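Local coordinates for protein Cas13d (PDB 6IV9) that binds a CRISPR RNA guide and, through two HEPN domains, matures that RNA and probably cleaves target RNA, at residues A[192-197]-A[636-640]; A[208-213]-A[240-245]; A[589-595]-A[641-645]; A[671-675]-A[719-723]; A[872-876]-A[888-892]. The protein carries 2 engineered substitutions. All coordinates share one frame; numbering follows the deposited sequence.

Contact 1. Residues A[192-197]-A[636-640]; sequences YALNNM and IKYAN
Asn196 and Tyr192, in the last turns of helix 168-197, donate to carbonyl oxygens at and just past the C-terminal end of helix 630-638. The contact is a buried helix-to-helix-end junction in the helical body of Cas13d. The amide of Asn196 grips two carbonyls through one nitrogen. ND2 reaches Ala639 O at 2.8 Å, with the N-H nearly straight on the acceptor (172°) and the oxygen in the plane of the amide. It also reaches Lys637 O at 3.0 Å, approaching from above that carbonyl's plane. Asn196 CG stands anti to the backbone N (chi1 -175°), which carries the amide across to the other segment. On its other branch, a water 2.9 Å from Asn196 OD1 probably donates to it, and the same water takes a bond from Asn640 ND2. A leucine here would probably leave the oxygens of Lys637 and Ala639 without this donor and unsettle the turn that follows the helix. Tyr638 O has its own donor, Tyr192 OH, at 2.7 Å. This oxygen sits at the edge of the Tyr192 ring, near its plane. The polar ends of the other segment are satisfied farther off. Lys637 NZ bonds Phe508 O and forms a salt bridge with Glu513, which also accepts from Tyr638 OH. Apolar atoms pack beside these bonds: Ala193 CB meets the Lys637 chain at CG, 3.6 Å away. Tyr192 CD2 lies 3.6 Å from Tyr638 CD1, at the edge of the Tyr638 ring.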
# COMPACT_ATOMS: atom_id res chain seq x y z
N TYR A 192 1.68 4.74 -14.64
CA TYR A 192 0.40 4.68 -15.38
C TYR A 192 -0.42 5.93 -15.09
O TYR A 192 -0.95 6.51 -16.00
CB TYR A 192 -0.38 3.43 -14.99
CG TYR A 192 -1.83 3.48 -15.42
CD1 TYR A 192 -2.19 3.32 -16.73
CD2 TYR A 192 -2.82 3.71 -14.49
CE1 TYR A 192 -3.52 3.38 -17.13
CE2 TYR A 192 -4.14 3.77 -14.87
CZ TYR A 192 -4.50 3.61 -16.19
OH TYR A 192 -5.81 3.67 -16.52
N ALA A 193 -0.48 6.34 -13.84
CA ALA A 193 -1.28 7.52 -13.47
C ALA A 193 -0.74 8.77 -14.19
O ALA A 193 -1.52 9.53 -14.71
CB ALA A 193 -1.24 7.71 -11.99
N LEU A 194 0.57 8.93 -14.22
CA LEU A 194 1.16 10.11 -14.89
C LEU A 194 0.85 10.08 -16.39
O LEU A 194 0.48 11.11 -16.90
CB LEU A 194 2.66 10.14 -14.60
CG LEU A 194 2.97 10.50 -13.15
CD1 LEU A 194 4.42 10.22 -12.82
CD2 LEU A 194 2.62 11.94 -12.88
N ASN A 195 0.97 8.93 -17.04
CA ASN A 195 0.62 8.81 -18.47
C ASN A 195 -0.87 9.06 -18.67
O ASN A 195 -1.24 9.72 -19.63
CB ASN A 195 1.02 7.46 -19.04
CG ASN A 195 2.47 7.44 -19.43
OD1 ASN A 195 2.83 7.99 -20.45
ND2 ASN A 195 3.32 6.88 -18.60
N ASN A 196 -1.69 8.52 -17.79
CA ASN A 196 -3.16 8.63 -17.87
C ASN A 196 -3.59 10.09 -17.76
O ASN A 196 -4.50 10.50 -18.44
CB ASN A 196 -3.84 7.84 -16.77
CG ASN A 196 -5.34 7.87 -16.93
OD1 ASN A 196 -5.84 7.59 -17.99
ND2 ASN A 196 -6.04 8.23 -15.89
N MET A 197 -2.86 10.84 -16.95
CA MET A 197 -3.10 12.26 -16.59
C MET A 197 -3.07 13.12 -17.85
O MET A 197 -3.72 14.15 -17.87
CB MET A 197 -1.97 12.70 -15.66
CG MET A 197 -2.24 13.90 -14.84
SD MET A 197 -1.98 13.54 -13.10
CE MET A 197 -3.50 12.66 -12.76
N ILE A 636 -9.95 9.81 -11.15
CA ILE A 636 -9.33 10.61 -12.24
C ILE A 636 -7.90 10.13 -12.49
O ILE A 636 -7.51 10.08 -13.61
CB ILE A 636 -9.38 12.11 -11.92
CG1 ILE A 636 -10.82 12.59 -11.79
CG2 ILE A 636 -8.63 12.89 -12.97
CD1 ILE A 636 -11.66 12.28 -12.98
N LYS A 637 -7.18 9.81 -11.44
CA LYS A 637 -5.77 9.36 -11.52
C LYS A 637 -5.66 8.06 -12.33
O LYS A 637 -4.80 7.98 -13.18
CB LYS A 637 -5.38 9.08 -10.08
CG LYS A 637 -3.93 8.80 -9.78
CD LYS A 637 -3.64 8.94 -8.31
CE LYS A 637 -3.86 7.67 -7.52
NZ LYS A 637 -3.12 7.66 -6.24
N TYR A 638 -6.52 7.10 -12.05
CA TYR A 638 -6.41 5.76 -12.68
C TYR A 638 -7.42 5.53 -13.79
O TYR A 638 -7.29 4.56 -14.50
CB TYR A 638 -6.55 4.68 -11.61
CG TYR A 638 -5.36 4.58 -10.69
CD1 TYR A 638 -4.08 4.50 -11.19
CD2 TYR A 638 -5.51 4.58 -9.32
CE1 TYR A 638 -2.98 4.44 -10.37
CE2 TYR A 638 -4.42 4.50 -8.48
CZ TYR A 638 -3.16 4.41 -9.00
OH TYR A 638 -2.09 4.35 -8.18
N ALA A 639 -8.41 6.39 -13.92
CA ALA A 639 -9.44 6.14 -14.94
C ALA A 639 -9.74 7.40 -15.76
O ALA A 639 -8.88 8.21 -15.91
CB ALA A 639 -10.67 5.53 -14.32
N ASN A 640 -10.93 7.45 -16.34
CA ASN A 640 -11.37 8.57 -17.21
C ASN A 640 -12.77 8.97 -16.74
O ASN A 640 -13.60 8.11 -16.67
CB ASN A 640 -11.32 8.11 -18.65
CG ASN A 640 -11.80 9.16 -19.62
OD1 ASN A 640 -12.98 9.31 -19.85
ND2 ASN A 640 -10.87 9.89 -20.17
O HOH W 1 -7.99 9.36 -18.81

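Contact 2. Residues A[208-213]-A[240-245]; sequences DFMGYL and KSLSKF
Phe209 and Lys244 make the tight part of this contact. Phe209 CB lies 3.7 Å from Lys244 CB, so the root of the lysine is pressed against the root of the aromatic side chain. Beyond it, one face of the Phe209 ring rests over the backbone carbon of Lys244. A chi1 of 166° turns the ring away from its own backbone N, and it meets Leu248 of helix 232-251 and Leu281 of helix 267-291. Ser241 packs beside it: its CB is 3.6 Å from Phe209 O. The serine hydroxyl turns back to its own helix and bonds Ile238 O. Asp208 O is buried here and has no polar partner in the model. The fold element is a loop between helix 168-197 and helix 219-223, lying against one side of helix 232-251. Leu213 CD2 lies against the same serine, 3.8 Å from Ser241 OG. A water bridges this end, donating to Tyr212 O at 2.8 Å and to Ser241 OG. The solvent side is looser. The extended chain of Lys240 passes the Tyr212 ring, CD lying 4.0 Å from Tyr212 CE2. Its ammonium makes a long salt bridge, Lys240 NZ to Asp208 OD2 at 3.8 Å. Asp208 is poorly ordered. The ammonium end of Lys244 leads away from the loop.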
# COMPACT_ATOMS: atom_id res chain seq x y z
N ASP A 208 7.42 6.52 -23.71
CA ASP A 208 8.16 7.59 -24.43
C ASP A 208 8.34 8.73 -23.44
O ASP A 208 9.31 9.48 -23.57
CB ASP A 208 7.40 8.05 -25.68
CG ASP A 208 7.98 7.44 -26.94
OD1 ASP A 208 8.58 6.36 -26.84
OD2 ASP A 208 7.85 8.07 -28.00
N PHE A 209 7.44 8.81 -22.47
CA PHE A 209 7.49 9.92 -21.49
C PHE A 209 8.35 9.50 -20.30
O PHE A 209 9.47 9.92 -20.26
CB PHE A 209 6.07 10.35 -21.16
CG PHE A 209 5.90 11.23 -19.95
CD1 PHE A 209 6.89 12.10 -19.57
CD2 PHE A 209 4.74 11.19 -19.22
CE1 PHE A 209 6.73 12.91 -18.46
CE2 PHE A 209 4.58 12.00 -18.11
CZ PHE A 209 5.57 12.86 -17.73
N MET A 210 7.84 8.67 -19.40
CA MET A 210 8.64 8.30 -18.20
C MET A 210 9.88 7.47 -18.54
O MET A 210 10.85 7.60 -17.83
CB MET A 210 7.79 7.59 -17.15
CG MET A 210 6.62 8.41 -16.70
SD MET A 210 7.03 9.67 -15.52
CE MET A 210 7.76 8.69 -14.21
N GLY A 211 9.82 6.64 -19.57
CA GLY A 211 10.94 5.76 -19.95
C GLY A 211 12.20 6.49 -20.37
O GLY A 211 13.27 5.93 -20.20
N TYR A 212 12.08 7.67 -20.97
CA TYR A 212 13.25 8.41 -21.48
C TYR A 212 13.83 9.36 -20.43
O TYR A 212 14.78 10.05 -20.75
CB TYR A 212 12.91 9.19 -22.75
CG TYR A 212 12.71 8.34 -23.98
CD1 TYR A 212 13.42 7.17 -24.16
CD2 TYR A 212 11.81 8.71 -24.95
CE1 TYR A 212 13.23 6.38 -25.28
CE2 TYR A 212 11.61 7.93 -26.08
CZ TYR A 212 12.32 6.76 -26.24
OH TYR A 212 12.13 6.00 -27.36
N LEU A 213 13.22 9.45 -19.26
CA LEU A 213 13.77 10.31 -18.19
C LEU A 213 14.96 9.60 -17.54
O LEU A 213 14.99 8.39 -17.57
CB LEU A 213 12.70 10.58 -17.13
CG LEU A 213 11.48 11.36 -17.59
CD1 LEU A 213 10.47 11.47 -16.47
CD2 LEU A 213 11.86 12.73 -18.08
N LYS A 240 11.68 14.13 -26.79
CA LYS A 240 10.36 13.47 -26.78
C LYS A 240 9.77 13.57 -25.37
O LYS A 240 8.60 13.85 -25.26
CB LYS A 240 10.50 12.00 -27.16
CG LYS A 240 10.85 11.71 -28.60
CD LYS A 240 10.41 10.32 -28.99
CE LYS A 240 10.98 9.82 -30.30
NZ LYS A 240 10.06 8.86 -30.94
N SER A 241 10.57 13.32 -24.34
CA SER A 241 10.06 13.37 -22.95
C SER A 241 9.80 14.82 -22.54
O SER A 241 8.85 15.04 -21.85
CB SER A 241 10.98 12.65 -22.00
OG SER A 241 12.20 13.33 -21.85
N LEU A 242 10.64 15.75 -22.97
CA LEU A 242 10.44 17.18 -22.64
C LEU A 242 9.08 17.62 -23.17
O LEU A 242 8.36 18.29 -22.48
CB LEU A 242 11.56 17.97 -23.31
CG LEU A 242 11.65 19.44 -22.96
CD1 LEU A 242 11.61 19.64 -21.46
CD2 LEU A 242 12.90 20.06 -23.53
N SER A 243 8.76 17.20 -24.38
CA SER A 243 7.48 17.59 -25.01
C SER A 243 6.31 17.01 -24.20
O SER A 243 5.34 17.71 -23.98
CB SER A 243 7.50 17.17 -26.44
OG SER A 243 6.20 17.11 -26.97
N LYS A 244 6.44 15.76 -23.75
CA LYS A 244 5.40 15.11 -22.91
C LYS A 244 5.32 15.84 -21.56
O LYS A 244 4.25 15.96 -21.04
CB LYS A 244 5.67 13.62 -22.78
CG LYS A 244 5.32 12.81 -24.02
CD LYS A 244 3.84 12.62 -24.14
CE LYS A 244 3.43 11.61 -25.19
NZ LYS A 244 2.57 10.54 -24.61
N PHE A 245 6.46 16.28 -21.04
CA PHE A 245 6.51 16.98 -19.73
C PHE A 245 5.70 18.27 -19.82
O PHE A 245 4.92 18.56 -18.95
CB PHE A 245 7.98 17.27 -19.40
CG PHE A 245 8.26 18.06 -18.14
CD1 PHE A 245 8.15 17.48 -16.90
CD2 PHE A 245 8.71 19.36 -18.22
CE1 PHE A 245 8.44 18.20 -15.75
CE2 PHE A 245 9.00 20.08 -17.08
CZ PHE A 245 8.87 19.50 -15.85
O HOH W 2 14.81 12.80 -20.36

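Contact 3. Residues A[589-595]-A[641-645]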
# COMPACT_ATOMS: atom_id res chain seq x y z
N THR A 589 -18.06 16.16 -15.81
CA THR A 589 -18.06 14.97 -16.69
C THR A 589 -18.33 13.68 -15.90
O THR A 589 -19.08 12.87 -16.37
CB THR A 589 -16.74 14.87 -17.45
OG1 THR A 589 -16.51 16.09 -18.14
CG2 THR A 589 -16.70 13.72 -18.43
N ILE A 590 -17.73 13.52 -14.73
CA ILE A 590 -17.97 12.29 -13.94
C ILE A 590 -19.43 12.22 -13.51
O ILE A 590 -19.93 11.13 -13.39
CB ILE A 590 -16.95 12.09 -12.80
CG1 ILE A 590 -16.66 10.61 -12.58
CG2 ILE A 590 -17.34 12.78 -11.52
CD1 ILE A 590 -15.48 10.35 -11.69
N LEU A 591 -20.03 13.35 -13.17
CA LEU A 591 -21.45 13.41 -12.76
C LEU A 591 -22.35 13.08 -13.96
O LEU A 591 -23.30 12.36 -13.80
CB LEU A 591 -21.73 14.81 -12.24
CG LEU A 591 -21.73 14.99 -10.73
CD1 LEU A 591 -21.16 13.82 -9.96
CD2 LEU A 591 -21.13 16.30 -10.30
N GLY A 592 -21.99 13.59 -15.13
CA GLY A 592 -22.75 13.41 -16.37
C GLY A 592 -23.11 14.75 -16.97
O GLY A 592 -23.84 15.49 -16.36
N ILE A 593 -22.58 15.02 -18.16
CA ILE A 593 -22.76 16.32 -18.86
C ILE A 593 -22.74 16.06 -20.36
O ILE A 593 -22.33 14.99 -20.78
CB ILE A 593 -21.63 17.27 -18.43
CG1 ILE A 593 -22.00 18.74 -18.63
CG2 ILE A 593 -20.34 16.93 -19.15
CD1 ILE A 593 -22.68 19.35 -17.46
N ASP A 594 -23.18 17.06 -21.12
CA ASP A 594 -23.20 16.98 -22.60
C ASP A 594 -21.76 16.74 -23.03
O ASP A 594 -20.87 17.44 -22.56
CB ASP A 594 -23.81 18.25 -23.17
CG ASP A 594 -23.46 18.59 -24.61
OD1 ASP A 594 -23.05 17.69 -25.35
OD2 ASP A 594 -23.62 19.77 -24.98
N ASP A 595 -21.56 15.80 -23.94
CA ASP A 595 -20.22 15.39 -24.41
C ASP A 595 -19.50 16.56 -25.09
O ASP A 595 -18.28 16.54 -25.10
CB ASP A 595 -20.32 14.21 -25.38
CG ASP A 595 -20.50 12.87 -24.70
OD1 ASP A 595 -20.24 12.78 -23.49
OD2 ASP A 595 -20.89 11.92 -25.39
N ALA A 641 -13.01 10.26 -16.53
CA ALA A 641 -14.30 10.71 -15.96
C ALA A 641 -15.47 10.29 -16.85
O ALA A 641 -16.43 9.79 -16.34
CB ALA A 641 -14.28 12.21 -15.83
N GLN A 642 -15.36 10.53 -18.13
CA GLN A 642 -16.45 10.18 -19.06
C GLN A 642 -16.66 8.66 -19.11
O GLN A 642 -17.79 8.23 -19.12
CB GLN A 642 -16.12 10.76 -20.42
CG GLN A 642 -17.30 10.72 -21.35
CD GLN A 642 -16.76 10.23 -22.65
OE1 GLN A 642 -16.75 9.04 -22.92
NE2 GLN A 642 -16.22 11.15 -23.43
N LYS A 643 -15.58 7.89 -19.17
CA LYS A 643 -15.70 6.42 -19.22
C LYS A 643 -16.31 5.88 -17.92
O LYS A 643 -17.14 5.03 -17.99
CB LYS A 643 -14.38 5.78 -19.63
CG LYS A 643 -14.02 6.02 -21.08
CD LYS A 643 -12.73 5.40 -21.49
CE LYS A 643 -12.16 6.04 -22.73
NZ LYS A 643 -13.13 5.97 -23.84
N ILE A 644 -15.90 6.43 -16.78
CA ILE A 644 -16.43 5.96 -15.48
C ILE A 644 -17.94 6.23 -15.44
O ILE A 644 -18.68 5.37 -15.02
CB ILE A 644 -15.70 6.67 -14.33
CG1 ILE A 644 -14.31 6.07 -14.14
CG2 ILE A 644 -16.52 6.59 -13.05
CD1 ILE A 644 -14.33 4.59 -14.00
N ARG A 645 -18.36 7.39 -15.91
CA ARG A 645 -19.80 7.72 -15.90
C ARG A 645 -20.55 6.71 -16.77
O ARG A 645 -21.62 6.37 -16.40
CB ARG A 645 -20.07 9.15 -16.36
CG ARG A 645 -21.54 9.50 -16.42
CD ARG A 645 -22.25 9.39 -15.09
NE ARG A 645 -23.68 9.57 -15.15
CZ ARG A 645 -24.55 8.59 -15.30
NH1 ARG A 645 -24.14 7.35 -15.43
NH2 ARG A 645 -25.84 8.85 -15.34
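Arg645 leans over the backbone that ends helix 581-591, and its chain passes Ile590 O before reaching Leu591 O. A bend at chi2 turns the chain along these carbonyls. Arg645 CB lies 3.6 Å from Ile590 O. The next carbon, Arg645 CG, stays by Ile590 O at 3.8 Å and also touches Gly592 CA at 4.1 Å. Arg645 CD has two oxygens near it, Ile590 O at 3.4 Å and Leu591 O just as close. Arg645 NE makes a weak hydrogen bond to Leu591 O at 3.1 Å, bent to 131° at the hydrogen. At the tip, NH2 passes beyond the helix end and bonds the backbone oxygens of Ile697 and Lys695. The positive charge therefore lies near a helix C terminus, where the partial negative charge of the helix end would probably stabilise it. The motif is a helix end stopped by glycine: Gly592 leaves the helix with positive phi (124°), and a CB there would be jammed against the carbonyl of Leu591 and crowd Arg645 NE. Helix 641-647 packs its first turn against this end. Ala641 CB fits 4.0 Å from Ile590 CB, and Ile644 lies side by side with Ile590, the two pointing the same way. Ile590 O has a donor of its own in Tyr727 OH, from helix 713-760. Thr589 CG2 packs on the start of helix 641-647, 3.5 Å from Gln642 N. The Thr589 hydroxyl bonds back to Arg585 O.

Contact 4. Residues A[671-675]-A[719-723]; sequences KSCVE and RAKAV
The Arg719 guanidinium has Glu675 stacked on one face and Cys673 O at its edge, near its plane. Glu675 CG stands 3.8 Å above the plane, over the centre of the group. The carboxylate is turned nearly flat to it, the two planes 13° apart. Glu675 OE1 lies 4.1 Å from Arg719 NH2 and well out of the guanidinium plane, so no N-H points at it. The attraction is one of charge alone. Bends at chi2 and chi3 bring the guanidinium to Glu675. On the way Arg719 CG passes 3.5 Å from Ser672 O and as near to Cys673 O. Deeper in, small groups pack closely. Cys673 SG rests 3.5 Å from Ala722 O, and Cys673 CB lies 3.9 Å from Val723 CG2. Ala722 CB also meets Ser672, whose hydroxyl turns back to its own helix, to Arg668 O and, sharing the same proton, Tyr669 O. Met693 of helix 683-696 closes over Cys673 and Val723. The contact lies at the surface, its nearest atom about 6 Å from the bound nucleic acid. It is a helix-end packing: the C-terminal turn of helix 663-673 set against the long helix 713-760.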
# COMPACT_ATOMS: atom_id res chain seq x y z
N LYS A 671 -31.57 5.53 3.18
CA LYS A 671 -32.26 6.59 3.94
C LYS A 671 -31.73 7.99 3.58
O LYS A 671 -32.50 8.90 3.56
CB LYS A 671 -32.10 6.31 5.43
CG LYS A 671 -33.01 7.10 6.35
CD LYS A 671 -33.27 6.39 7.66
CE LYS A 671 -33.22 7.31 8.86
NZ LYS A 671 -34.50 7.29 9.60
N SER A 672 -30.42 8.14 3.42
CA SER A 672 -29.82 9.45 3.10
C SER A 672 -29.95 9.87 1.63
O SER A 672 -29.97 11.06 1.40
CB SER A 672 -28.41 9.51 3.57
OG SER A 672 -27.65 8.54 2.90
N CYS A 673 -30.00 8.93 0.69
CA CYS A 673 -30.00 9.28 -0.75
C CYS A 673 -31.39 9.31 -1.39
O CYS A 673 -31.54 10.01 -2.36
CB CYS A 673 -29.17 8.28 -1.54
SG CYS A 673 -27.43 8.25 -1.04
N VAL A 674 -32.35 8.56 -0.86
CA VAL A 674 -33.69 8.47 -1.50
C VAL A 674 -34.64 9.46 -0.81
O VAL A 674 -34.73 9.43 0.38
CB VAL A 674 -34.20 7.02 -1.48
CG1 VAL A 674 -35.60 6.91 -2.03
CG2 VAL A 674 -33.27 6.10 -2.23
N GLU A 675 -35.31 10.29 -1.59
CA GLU A 675 -36.18 11.35 -1.03
C GLU A 675 -37.35 10.77 -0.24
O GLU A 675 -37.57 11.22 0.86
CB GLU A 675 -36.67 12.27 -2.15
CG GLU A 675 -37.43 13.45 -1.61
CD GLU A 675 -37.77 14.49 -2.65
OE1 GLU A 675 -38.10 15.60 -2.27
OE2 GLU A 675 -37.70 14.17 -3.82
N ARG A 719 -29.04 15.65 0.93
CA ARG A 719 -29.33 14.52 0.02
C ARG A 719 -28.40 14.56 -1.20
O ARG A 719 -27.94 13.51 -1.61
CB ARG A 719 -30.80 14.52 -0.38
CG ARG A 719 -31.25 13.23 -1.03
CD ARG A 719 -32.22 13.51 -2.15
NE ARG A 719 -33.50 13.94 -1.67
CZ ARG A 719 -33.94 15.19 -1.63
NH1 ARG A 719 -34.01 15.92 -2.73
NH2 ARG A 719 -34.41 15.67 -0.50
N ALA A 720 -28.15 15.74 -1.75
CA ALA A 720 -27.25 15.86 -2.91
C ALA A 720 -25.85 15.39 -2.51
O ALA A 720 -25.23 14.69 -3.26
CB ALA A 720 -27.22 17.28 -3.38
N LYS A 721 -25.40 15.78 -1.33
CA LYS A 721 -24.05 15.36 -0.87
C LYS A 721 -24.00 13.84 -0.70
O LYS A 721 -23.01 13.25 -1.06
CB LYS A 721 -23.73 16.05 0.45
CG LYS A 721 -23.48 17.54 0.30
CD LYS A 721 -23.51 18.26 1.60
CE LYS A 721 -22.44 17.79 2.55
NZ LYS A 721 -22.78 18.14 3.95
N ALA A 722 -25.06 13.26 -0.14
CA ALA A 722 -25.13 11.81 0.10
C ALA A 722 -25.13 11.06 -1.24
O ALA A 722 -24.43 10.09 -1.35
CB ALA A 722 -26.37 11.50 0.90
N VAL A 723 -25.89 11.54 -2.21
CA VAL A 723 -25.94 10.86 -3.53
C VAL A 723 -24.57 10.91 -4.19
O VAL A 723 -24.12 9.90 -4.67
CB VAL A 723 -27.01 11.51 -4.43
CG1 VAL A 723 -26.92 11.05 -5.87
CG2 VAL A 723 -28.40 11.31 -3.88

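Contact 5. Residues A[872-876]-A[888-892]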
# COMPACT_ATOMS: atom_id res chain seq x y z
N LYS A 872 -5.06 -15.90 -34.77
CA LYS A 872 -6.22 -15.87 -33.85
C LYS A 872 -5.97 -16.89 -32.73
O LYS A 872 -5.61 -18.02 -33.04
CB LYS A 872 -7.45 -16.29 -34.64
CG LYS A 872 -8.74 -16.41 -33.85
CD LYS A 872 -9.91 -15.96 -34.67
CE LYS A 872 -11.17 -16.73 -34.38
NZ LYS A 872 -11.01 -17.52 -33.15
N ILE A 873 -6.16 -16.48 -31.48
CA ILE A 873 -5.93 -17.38 -30.32
C ILE A 873 -7.08 -18.37 -30.30
O ILE A 873 -8.19 -17.95 -30.50
CB ILE A 873 -5.80 -16.56 -29.02
CG1 ILE A 873 -4.57 -15.65 -29.07
CG2 ILE A 873 -5.78 -17.44 -27.79
CD1 ILE A 873 -4.59 -14.54 -28.08
N LYS A 874 -6.83 -19.63 -29.93
CA LYS A 874 -7.88 -20.69 -29.92
C LYS A 874 -9.00 -20.44 -28.90
O LYS A 874 -10.03 -21.06 -29.05
CB LYS A 874 -7.26 -22.06 -29.68
CG LYS A 874 -6.55 -22.27 -28.35
CD LYS A 874 -6.09 -23.69 -28.17
CE LYS A 874 -5.12 -23.87 -27.04
NZ LYS A 874 -4.56 -25.23 -26.99
N TYR A 875 -8.79 -19.62 -27.88
CA TYR A 875 -9.81 -19.33 -26.86
C TYR A 875 -10.74 -18.19 -27.29
O TYR A 875 -11.76 -18.02 -26.66
CB TYR A 875 -9.07 -18.96 -25.57
CG TYR A 875 -8.24 -20.07 -25.00
CD1 TYR A 875 -8.83 -21.18 -24.45
CD2 TYR A 875 -6.86 -20.03 -25.03
CE1 TYR A 875 -8.09 -22.22 -23.94
CE2 TYR A 875 -6.10 -21.06 -24.53
CZ TYR A 875 -6.71 -22.16 -23.97
OH TYR A 875 -5.99 -23.18 -23.47
N GLU A 876 -10.40 -17.45 -28.34
CA GLU A 876 -11.21 -16.27 -28.75
C GLU A 876 -12.68 -16.62 -29.00
O GLU A 876 -13.54 -15.95 -28.45
CB GLU A 876 -10.61 -15.56 -29.96
CG GLU A 876 -11.32 -14.27 -30.30
CD GLU A 876 -10.87 -13.53 -31.54
OE1 GLU A 876 -11.71 -13.12 -32.32
OE2 GLU A 876 -9.68 -13.35 -31.71
N ASP A 888 -9.12 -21.97 -18.53
CA ASP A 888 -7.91 -22.53 -19.18
C ASP A 888 -7.04 -21.42 -19.74
O ASP A 888 -5.86 -21.64 -19.86
CB ASP A 888 -8.28 -23.56 -20.24
CG ASP A 888 -8.59 -24.91 -19.65
OD1 ASP A 888 -8.63 -25.03 -18.42
OD2 ASP A 888 -8.81 -25.82 -20.43
N PHE A 889 -7.65 -20.35 -20.22
CA PHE A 889 -6.93 -19.20 -20.82
C PHE A 889 -6.10 -18.49 -19.74
O PHE A 889 -5.03 -18.05 -20.01
CB PHE A 889 -7.94 -18.31 -21.54
CG PHE A 889 -7.39 -17.35 -22.55
CD1 PHE A 889 -6.05 -17.33 -22.87
CD2 PHE A 889 -8.22 -16.44 -23.17
CE1 PHE A 889 -5.56 -16.43 -23.80
CE2 PHE A 889 -7.72 -15.53 -24.08
CZ PHE A 889 -6.40 -15.52 -24.39
N VAL A 890 -6.65 -18.38 -18.53
CA VAL A 890 -5.91 -17.76 -17.40
C VAL A 890 -4.67 -18.61 -17.13
O VAL A 890 -3.61 -18.07 -17.03
CB VAL A 890 -6.80 -17.67 -16.15
CG1 VAL A 890 -6.02 -17.19 -14.95
CG2 VAL A 890 -8.02 -16.81 -16.37
N LYS A 891 -4.84 -19.92 -17.06
CA LYS A 891 -3.70 -20.83 -16.77
C LYS A 891 -2.64 -20.73 -17.86
O LYS A 891 -1.49 -20.72 -17.54
CB LYS A 891 -4.21 -22.25 -16.58
CG LYS A 891 -5.29 -22.39 -15.52
CD LYS A 891 -5.40 -23.75 -14.94
CE LYS A 891 -6.05 -24.75 -15.87
NZ LYS A 891 -5.91 -26.14 -15.38
N ALA A 892 -3.05 -20.68 -19.12
CA ALA A 892 -2.09 -20.56 -20.23
C ALA A 892 -1.34 -19.23 -20.13
O ALA A 892 -0.14 -19.21 -20.23
CB ALA A 892 -2.85 -20.64 -21.53
O HOH W 3 -7.40 -25.48 -23.05
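Tyr875, within a type I beta turn from Ile873 to Glu876, packs against Phe889 of helix 887-893. The ring planes differ by 18°, but the rings are strongly offset and share little area; their centroids are 4.8 Å apart. Each ring instead takes the other residue's CB over its face. Tyr875 CB lies 3.9 Å from the Phe889 centroid, and Phe889 CB lies 4.1 Å from the Tyr875 centroid, both as CH-pi contacts. The opposite face of the Tyr875 ring carries Lys874 CG. A chi1 of -162° swings the Phe889 ring away from its own N and over to the turn. The turn leads directly into helix 876-882, so the pair fastens the start of that helix to the next one, 887-893. Ile873 CG2 touches Phe889 CZ at 4.0 Å, and Met818 of helix 816-827 meets both residues. On the outer side a water joins the segments. It lies at the edge of the tyrosine ring, 2.7 Å from Tyr875 OH, and donates to Asp888 OD2 at 3.0 Å. A serine in place of Tyr875 would probably open a gap over the Phe889 face and leave the water without its phenol partner. Asp888 CB packs 3.9 Å from Tyr875 CE1.

Overall arrangement
From the N terminus, helix 168-197 opens contact 1, which closes only at 636-640, more than four hundred residues later. Contact 2 is nested in that loop: 208-213 returns to helix 232-251. The two touch where Leu194 and Asn195 meet Phe209 and Met210. Contact 3 opens inside the same loop and closes beyond it, tying the end of helix 581-591 to helix 641-647, so contacts 1 and 3 cross. They share the junction of helices 630-638 and 641-647. Contact 4 follows in series, tying helix 663-673 to helix 713-760, about 7 Å from contact 3 at the nearest atoms. Contact 5 closes a short loop near the C terminus, tying the turn before helix 876-882 to helix 887-893.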